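Local coordinates for protein Rna-directed RNA polymerase (Infectious pancreatic necrosis virus, PDB 3ZED) that probably copies the viral RNA genome as an RNA-dependent RNA polymerase, joining ribonucleoside triphosphates to a growing RNA chain and releasing diphosphate, at residues Pro206-Lys211 and Gln697-Pro702; Leu345-Thr350 and Lys693-Thr698. One frame throughout, in Å; residues are numbered along the deposited sequence.

Contact 1 (Pro206-Lys211 and Gln697-Pro702). With K (potassium ion), chain L.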
ATOM      1  N   PRO B 206      -6.462 -12.805  -8.080  1.00 42.04           N
ATOM      2  CA  PRO B 206      -7.571 -12.821  -9.056  1.00 42.51           C
ATOM      3  C   PRO B 206      -8.214 -11.442  -9.180  1.00 46.05           C
ATOM      4  O   PRO B 206      -8.436 -10.756  -8.166  1.00 45.54           O
ATOM      5  CB  PRO B 206      -8.550 -13.835  -8.462  1.00 44.40           C
ATOM      6  CG  PRO B 206      -8.236 -13.883  -6.997  1.00 47.17           C
ATOM      7  CD  PRO B 206      -6.753 -13.681  -6.925  1.00 42.07           C
ATOM      8  N   ILE B 207      -8.429 -11.000 -10.423  1.00 40.75           N
ATOM      9  CA  ILE B 207      -9.030  -9.694 -10.675  1.00 39.42           C
ATOM     10  C   ILE B 207     -10.227  -9.814 -11.608  1.00 47.50           C
ATOM     11  O   ILE B 207     -10.312 -10.745 -12.412  1.00 49.23           O
ATOM     12  CB  ILE B 207      -8.011  -8.645 -11.228  1.00 40.25           C
ATOM     13  CG1 ILE B 207      -7.384  -9.082 -12.594  1.00 42.34           C
ATOM     14  CG2 ILE B 207      -6.969  -8.254 -10.169  1.00 37.24           C
ATOM     15  CD1 ILE B 207      -6.637  -8.007 -13.412  1.00 39.47           C
ATOM     16  N   ASN B 208     -11.133  -8.842 -11.515  1.00 44.57           N
ATOM     17  CA  ASN B 208     -12.245  -8.699 -12.444  1.00 46.02           C
ATOM     18  C   ASN B 208     -11.930  -7.538 -13.356  1.00 49.47           C
ATOM     19  O   ASN B 208     -10.963  -6.808 -13.108  1.00 46.26           O
ATOM     20  CB  ASN B 208     -13.561  -8.465 -11.701  1.00 48.96           C
ATOM     21  CG  ASN B 208     -14.121  -9.701 -11.095  1.00 63.11           C
ATOM     22  OD1 ASN B 208     -14.380 -10.690 -11.791  1.00 55.80           O
ATOM     23  ND2 ASN B 208     -14.339  -9.661  -9.791  1.00 53.87           N
ATOM     24  N   THR B 209     -12.749  -7.335 -14.395  1.00 48.40           N
ATOM     25  CA  THR B 209     -12.535  -6.187 -15.267  1.00 48.62           C
ATOM     26  C   THR B 209     -13.123  -4.967 -14.574  1.00 53.22           C
ATOM     27  O   THR B 209     -14.050  -5.158 -13.765  1.00 52.83           O
ATOM     28  CB  THR B 209     -13.220  -6.402 -16.643  1.00 55.45           C
ATOM     29  OG1 THR B 209     -14.636  -6.357 -16.461  1.00 57.67           O
ATOM     30  CG2 THR B 209     -12.765  -7.676 -17.375  1.00 48.50           C
ATOM     31  N   PRO B 210     -12.717  -3.710 -14.907  1.00 49.04           N
ATOM     32  CA  PRO B 210     -13.459  -2.554 -14.367  1.00 48.05           C
ATOM     33  C   PRO B 210     -14.924  -2.612 -14.814  1.00 52.60           C
ATOM     34  O   PRO B 210     -15.229  -3.283 -15.809  1.00 53.55           O
ATOM     35  CB  PRO B 210     -12.758  -1.349 -15.009  1.00 49.69           C
ATOM     36  CG  PRO B 210     -11.413  -1.866 -15.442  1.00 54.37           C
ATOM     37  CD  PRO B 210     -11.647  -3.280 -15.834  1.00 50.42           C
ATOM     38  N   LYS B 211     -15.832  -1.927 -14.101  1.00 49.36           N
ATOM     39  CA  LYS B 211     -17.255  -1.860 -14.477  1.00 50.76           C
ATOM     40  C   LYS B 211     -17.396  -1.433 -15.947  1.00 56.49           C
ATOM     41  O   LYS B 211     -16.563  -0.667 -16.432  1.00 56.07           O
ATOM     42  CB  LYS B 211     -17.997  -0.855 -13.580  1.00 52.67           C
ATOM     43  CG  LYS B 211     -18.185  -1.313 -12.144  1.00 63.13           C
ATOM     44  CD  LYS B 211     -18.723  -0.183 -11.273  1.00 75.06           C
ATOM     45  CE  LYS B 211     -19.849  -0.628 -10.362  1.00 97.33           C
ATOM     46  NZ  LYS B 211     -19.388  -1.518  -9.255  1.00108.08           N
ATOM     47  N   GLN B 697     -14.636 -20.235  -7.502  1.00 53.74           N
ATOM     48  CA  GLN B 697     -13.282 -20.383  -8.013  1.00 53.96           C
ATOM     49  C   GLN B 697     -12.835 -19.037  -8.599  1.00 59.15           C
ATOM     50  O   GLN B 697     -13.665 -18.127  -8.702  1.00 59.08           O
ATOM     51  CB  GLN B 697     -13.222 -21.518  -9.043  1.00 57.16           C
ATOM     52  CG  GLN B 697     -13.332 -22.901  -8.403  1.00 74.60           C
ATOM     53  CD  GLN B 697     -13.380 -24.018  -9.416  1.00100.48           C
ATOM     54  OE1 GLN B 697     -13.993 -23.904 -10.481  1.00 96.24           O
ATOM     55  NE2 GLN B 697     -12.769 -25.148  -9.085  1.00 98.93           N
ATOM     56  N   THR B 698     -11.527 -18.877  -8.933  1.00 55.01           N
ATOM     57  CA  THR B 698     -11.005 -17.618  -9.492  1.00 53.42           C
ATOM     58  C   THR B 698     -11.676 -17.269 -10.853  1.00 58.82           C
ATOM     59  O   THR B 698     -12.092 -18.185 -11.566  1.00 59.95           O
ATOM     60  CB  THR B 698      -9.477 -17.691  -9.661  1.00 55.46           C
ATOM     61  OG1 THR B 698      -9.137 -18.852 -10.439  1.00 51.22           O
ATOM     62  CG2 THR B 698      -8.721 -17.654  -8.322  1.00 44.76           C
ATOM     63  N   PRO B 699     -11.785 -15.969 -11.233  1.00 54.50           N
ATOM     64  CA  PRO B 699     -12.394 -15.628 -12.540  1.00 55.49           C
ATOM     65  C   PRO B 699     -11.667 -16.237 -13.749  1.00 60.84           C
ATOM     66  O   PRO B 699     -12.335 -16.661 -14.686  1.00 63.02           O
ATOM     67  CB  PRO B 699     -12.315 -14.099 -12.578  1.00 56.16           C
ATOM     68  CG  PRO B 699     -12.180 -13.680 -11.159  1.00 57.98           C
ATOM     69  CD  PRO B 699     -11.382 -14.751 -10.500  1.00 53.06           C
ATOM     70  N   ARG B 700     -10.326 -16.306 -13.728  1.00 56.56           N
ATOM     71  CA  ARG B 700      -9.543 -16.912 -14.811  1.00 57.66           C
ATOM     72  C   ARG B 700      -8.939 -18.229 -14.333  1.00 63.37           C
ATOM     73  O   ARG B 700      -8.601 -18.349 -13.149  1.00 61.28           O
ATOM     74  CB  ARG B 700      -8.450 -15.971 -15.332  1.00 56.38           C
ATOM     75  CG  ARG B 700      -8.924 -14.559 -15.618  1.00 63.82           C
ATOM     76  CD  ARG B 700      -9.002 -14.227 -17.096  1.00 67.20           C
ATOM     77  NE  ARG B 700      -9.553 -12.886 -17.271  1.00 70.59           N
ATOM     78  CZ  ARG B 700      -9.786 -12.294 -18.439  1.00 83.69           C
ATOM     79  NH1 ARG B 700      -9.515 -12.926 -19.582  1.00 67.19           N
ATOM     80  NH2 ARG B 700     -10.300 -11.071 -18.474  1.00 64.10           N
ATOM     81  N   SER B 701      -8.829 -19.228 -15.254  1.00 63.02           N
ATOM     82  CA  SER B 701      -8.348 -20.602 -14.987  1.00 64.07           C
ATOM     83  C   SER B 701      -8.977 -21.110 -13.658  1.00 67.16           C
ATOM     84  O   SER B 701      -8.241 -21.362 -12.696  1.00 65.90           O
ATOM     85  CB  SER B 701      -6.821 -20.659 -14.951  1.00 67.01           C
ATOM     86  OG  SER B 701      -6.251 -20.157 -16.149  1.00 77.63           O
ATOM     87  N   PRO B 702     -10.341 -21.149 -13.569  1.00 63.71           N
ATOM     88  CA  PRO B 702     -10.990 -21.511 -12.301  1.00 62.93           C
ATOM     89  C   PRO B 702     -10.654 -22.898 -11.758  1.00 68.82           C
ATOM     90  O   PRO B 702     -10.511 -23.051 -10.542  1.00 67.54           O
ATOM     91  CB  PRO B 702     -12.488 -21.434 -12.621  1.00 66.04           C
ATOM     92  CG  PRO B 702     -12.605 -20.657 -13.875  1.00 71.18           C
ATOM     93  CD  PRO B 702     -11.344 -20.866 -14.625  1.00 67.04           C
TER
HETATM   94  K     K L1003      -8.372 -21.484  -9.876  1.00 56.58           K
HETATM   95  O   HOH W   1     -10.056 -21.308  -7.707  1.00 45.56           O
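Pro206 meets Thr698 and Pro699 where the loop after helix 194-204 runs past a potassium-binding loop of the C-terminal region. The contact between these two irregular segments is small, burying 213 Å² in all, and mainly apolar, with two oxygens also resting on the Pro699 ring. Pro206 points toward the other loop, and its CB sits 3.6 Å from Pro699 CD and 3.8 Å from Thr698 CG2, the side chains of Pro206 and Thr698 crossing at about a right angle. Proline suits both sides of such a junction: each rigid ring offers carbon to its neighbour and fixes phi near -60°, the backbone being extended at Pro206 and turning at Pro699. Ile207 turns its side chain away, onto helices 326-340 and 412-426, and contributes its carbonyl, whose O lies 3.7 Å from Pro699 CG. Asn208 starts away from the contact, with CG beside the backbone N (chi1 -77°). Its OD1 rests 3.8 Å from Pro699 CG. The ND2 of the same amide is hydrogen-bonded to the backbone O of Glu342, which ties it to the chain following helix 326-340. Further on, the methyl CG2 of Thr209 comes to the edge of the Arg700 guanidinium, near its plane and closest to NH2, a loose approach of 4.3 Å. Within the second loop Thr698 divides its branches: the methyl packs on Pro206, while OG1 faces the metal. Ser701 O, Pro702 O and one water join it on the ion, and Gln203 OE1 and Lys704 O complete the shell of six. Thr698 OG1 binds the potassium ion at 2.8 Å and gives its proton to Arg700 O, also at 2.8 Å, with the donor tilted 27° from the carbonyl plane.

Contact 2 (Leu345-Thr350 and Lys693-Thr698). With K (potassium ion), chain L.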
ATOM      1  N   LEU B 345     -11.199  -9.916  -3.887  1.00 42.31           N
ATOM      2  CA  LEU B 345     -11.237 -11.371  -3.853  1.00 41.36           C
ATOM      3  C   LEU B 345     -10.111 -11.914  -2.980  1.00 44.11           C
ATOM      4  O   LEU B 345      -8.943 -11.571  -3.179  1.00 44.80           O
ATOM      5  CB  LEU B 345     -11.196 -11.951  -5.280  1.00 41.65           C
ATOM      6  CG  LEU B 345     -12.147 -11.301  -6.330  1.00 46.90           C
ATOM      7  CD1 LEU B 345     -11.899 -11.875  -7.745  1.00 47.84           C
ATOM      8  CD2 LEU B 345     -13.627 -11.482  -5.960  1.00 47.54           C
ATOM      9  N   ASN B 346     -10.466 -12.724  -1.980  1.00 39.21           N
ATOM     10  CA  ASN B 346      -9.483 -13.275  -1.053  1.00 38.35           C
ATOM     11  C   ASN B 346      -9.907 -14.669  -0.614  1.00 40.92           C
ATOM     12  O   ASN B 346     -10.984 -15.126  -0.981  1.00 41.26           O
ATOM     13  CB  ASN B 346      -9.244 -12.335   0.155  1.00 37.42           C
ATOM     14  CG  ASN B 346     -10.474 -12.059   0.961  1.00 44.63           C
ATOM     15  OD1 ASN B 346     -11.028 -12.943   1.609  1.00 32.25           O
ATOM     16  ND2 ASN B 346     -10.942 -10.836   0.915  1.00 41.96           N
ATOM     17  N   ILE B 347      -9.056 -15.336   0.172  1.00 36.96           N
ATOM     18  CA  ILE B 347      -9.242 -16.710   0.641  1.00 37.21           C
ATOM     19  C   ILE B 347     -10.572 -16.915   1.430  1.00 41.60           C
ATOM     20  O   ILE B 347     -11.060 -18.034   1.476  1.00 41.94           O
ATOM     21  CB  ILE B 347      -7.992 -17.151   1.459  1.00 38.35           C
ATOM     22  CG1 ILE B 347      -7.849 -18.690   1.540  1.00 37.98           C
ATOM     23  CG2 ILE B 347      -7.883 -16.445   2.815  1.00 35.84           C
ATOM     24  CD1 ILE B 347      -6.422 -19.199   1.862  1.00 43.11           C
ATOM     25  N   THR B 348     -11.161 -15.863   2.011  1.00 38.92           N
ATOM     26  CA  THR B 348     -12.384 -16.025   2.797  1.00 39.10           C
ATOM     27  C   THR B 348     -13.638 -16.032   1.900  1.00 45.85           C
ATOM     28  O   THR B 348     -14.682 -16.498   2.353  1.00 47.23           O
ATOM     29  CB  THR B 348     -12.494 -14.965   3.920  1.00 43.52           C
ATOM     30  OG1 THR B 348     -12.790 -13.675   3.367  1.00 39.81           O
ATOM     31  CG2 THR B 348     -11.254 -14.905   4.801  1.00 40.72           C
ATOM     32  N   ASN B 349     -13.541 -15.554   0.640  1.00 44.24           N
ATOM     33  CA  ASN B 349     -14.702 -15.509  -0.266  1.00 45.76           C
ATOM     34  C   ASN B 349     -14.410 -16.133  -1.643  1.00 53.12           C
ATOM     35  O   ASN B 349     -15.296 -16.164  -2.490  1.00 55.72           O
ATOM     36  CB  ASN B 349     -15.197 -14.055  -0.445  1.00 38.51           C
ATOM     37  CG  ASN B 349     -14.197 -13.085  -1.052  1.00 47.53           C
ATOM     38  OD1 ASN B 349     -13.423 -13.395  -1.962  1.00 42.87           O
ATOM     39  ND2 ASN B 349     -14.255 -11.847  -0.623  1.00 37.21           N
ATOM     40  N   THR B 350     -13.168 -16.576  -1.886  1.00 48.91           N
ATOM     41  CA  THR B 350     -12.740 -17.132  -3.183  1.00 49.31           C
ATOM     42  C   THR B 350     -11.676 -18.185  -2.943  1.00 51.90           C
ATOM     43  O   THR B 350     -10.941 -18.085  -1.967  1.00 50.65           O
ATOM     44  CB  THR B 350     -12.205 -15.974  -4.092  1.00 47.94           C
ATOM     45  OG1 THR B 350     -13.191 -14.933  -4.191  1.00 43.11           O
ATOM     46  CG2 THR B 350     -11.774 -16.433  -5.495  1.00 42.12           C
ATOM     47  N   LYS B 693     -16.078 -24.949   0.825  1.00 60.33           N
ATOM     48  CA  LYS B 693     -16.330 -25.633  -0.453  1.00 61.59           C
ATOM     49  C   LYS B 693     -17.256 -24.808  -1.360  1.00 64.54           C
ATOM     50  O   LYS B 693     -17.210 -24.969  -2.583  1.00 66.60           O
ATOM     51  CB  LYS B 693     -16.931 -27.025  -0.212  1.00 66.12           C
ATOM     52  N   ALA B 694     -18.073 -23.919  -0.764  1.00 57.94           N
ATOM     53  CA  ALA B 694     -19.022 -23.066  -1.479  1.00 58.03           C
ATOM     54  C   ALA B 694     -18.371 -21.790  -2.066  1.00 61.00           C
ATOM     55  O   ALA B 694     -19.032 -21.075  -2.833  1.00 61.24           O
ATOM     56  CB  ALA B 694     -20.165 -22.683  -0.553  1.00 58.70           C
ATOM     57  N   ARG B 695     -17.087 -21.500  -1.710  1.00 54.88           N
ATOM     58  CA  ARG B 695     -16.349 -20.351  -2.239  1.00 51.78           C
ATOM     59  C   ARG B 695     -16.204 -20.456  -3.760  1.00 54.82           C
ATOM     60  O   ARG B 695     -15.766 -21.497  -4.255  1.00 55.42           O
ATOM     61  CB  ARG B 695     -14.953 -20.254  -1.609  1.00 49.62           C
ATOM     62  CG  ARG B 695     -14.909 -19.730  -0.177  1.00 54.35           C
ATOM     63  CD  ARG B 695     -13.490 -19.809   0.369  1.00 47.57           C
ATOM     64  NE  ARG B 695     -12.964 -21.175   0.334  1.00 47.95           N
ATOM     65  CZ  ARG B 695     -11.677 -21.488   0.371  1.00 63.44           C
ATOM     66  NH1 ARG B 695     -10.754 -20.535   0.440  1.00 54.73           N
ATOM     67  NH2 ARG B 695     -11.299 -22.756   0.327  1.00 46.68           N
ATOM     68  N   PRO B 696     -16.571 -19.412  -4.534  1.00 49.80           N
ATOM     69  CA  PRO B 696     -16.379 -19.486  -5.990  1.00 49.60           C
ATOM     70  C   PRO B 696     -14.906 -19.607  -6.356  1.00 53.80           C
ATOM     71  O   PRO B 696     -14.028 -19.150  -5.611  1.00 50.23           O
ATOM     72  CB  PRO B 696     -16.942 -18.150  -6.497  1.00 50.93           C
ATOM     73  CG  PRO B 696     -17.779 -17.625  -5.381  1.00 55.66           C
ATOM     74  CD  PRO B 696     -17.121 -18.104  -4.130  1.00 50.32           C
ATOM     75  N   GLN B 697     -14.636 -20.235  -7.502  1.00 53.74           N
ATOM     76  CA  GLN B 697     -13.282 -20.383  -8.013  1.00 53.96           C
ATOM     77  C   GLN B 697     -12.835 -19.037  -8.599  1.00 59.15           C
ATOM     78  O   GLN B 697     -13.665 -18.127  -8.702  1.00 59.08           O
ATOM     79  CB  GLN B 697     -13.222 -21.518  -9.043  1.00 57.16           C
ATOM     80  CG  GLN B 697     -13.332 -22.901  -8.403  1.00 74.60           C
ATOM     81  CD  GLN B 697     -13.380 -24.018  -9.416  1.00100.48           C
ATOM     82  OE1 GLN B 697     -13.993 -23.904 -10.481  1.00 96.24           O
ATOM     83  NE2 GLN B 697     -12.769 -25.148  -9.085  1.00 98.93           N
ATOM     84  N   THR B 698     -11.527 -18.877  -8.933  1.00 55.01           N
ATOM     85  CA  THR B 698     -11.005 -17.618  -9.492  1.00 53.42           C
ATOM     86  C   THR B 698     -11.676 -17.269 -10.853  1.00 58.82           C
ATOM     87  O   THR B 698     -12.092 -18.185 -11.566  1.00 59.95           O
ATOM     88  CB  THR B 698      -9.477 -17.691  -9.661  1.00 55.46           C
ATOM     89  OG1 THR B 698      -9.137 -18.852 -10.439  1.00 51.22           O
ATOM     90  CG2 THR B 698      -8.721 -17.654  -8.322  1.00 44.76           C
TER
HETATM   91  K     K L1003      -8.372 -21.484  -9.876  1.00 56.58           K
HETATM   92  O   HOH W   1     -10.056 -21.308  -7.707  1.00 45.56           O
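An Asx turn at Asn346 shapes the loop between helices 326-340 and 364-377, and Arg695 of the C-terminal region reaches over to that turn. Asn346 OD1 accepts from Thr348 N at 3.0 Å and from Thr348 OG1 at 2.6 Å, both in its carbonyl plane. Asn349 OD1 answers from the far end, accepting from Asn346 N, which lies above its carbonyl plane, and from Thr350 OG1. The short amides of asparagine can thus stand in for backbone acceptors and fix the bend. Arg695 NH1 donates to Ile347 O at 2.7 Å, in the carbonyl plane and on a lone pair, although the N-H...O angle is only 145°. Arg695 CG lies 3.9 Å from Asn349 C; beyond it the chain bends at chi3 (-58°), placing NE, which is hydrogen-bonded to Pro692 O. The Ile347 and Arg695 side chains lie side by side, pointing the same way, with CG1 of Ile347 3.6 Å from NH1 of Arg695. Pro696, which has no N-H to offer, instead brings CD to 3.1 Å from Asn349 O, while its own O receives a CA-H...O contact from Thr350 CA at 3.4 Å. An arginine donating to a backbone carbonyl thus joins the C-terminal loop to an Asx turn.

How the contacts relate
The second segments of contacts 1 and 2 overlap in one loop, 693-702, and share Gln697 and Thr698; the centres of the two contacts are 11 Å apart. Their first segments, 206-211 and 345-350, come from well-separated parts of the palm region of the sequence, and this loop of the C-terminal region runs across both. Leu345 of contact 2 touches contact 1: its CD1 lies 3.7 Å from Pro206 O and 3.9 Å from Pro699 CG. Thr698 OG1, common to both, binds the potassium ion; contact 1 adds Ser701 O and Pro702 O. Water 1, which accepts from Thr698 N, also binds the metal. Both contacts lie away from the predicted GTP site, on the same side of the chain's centre.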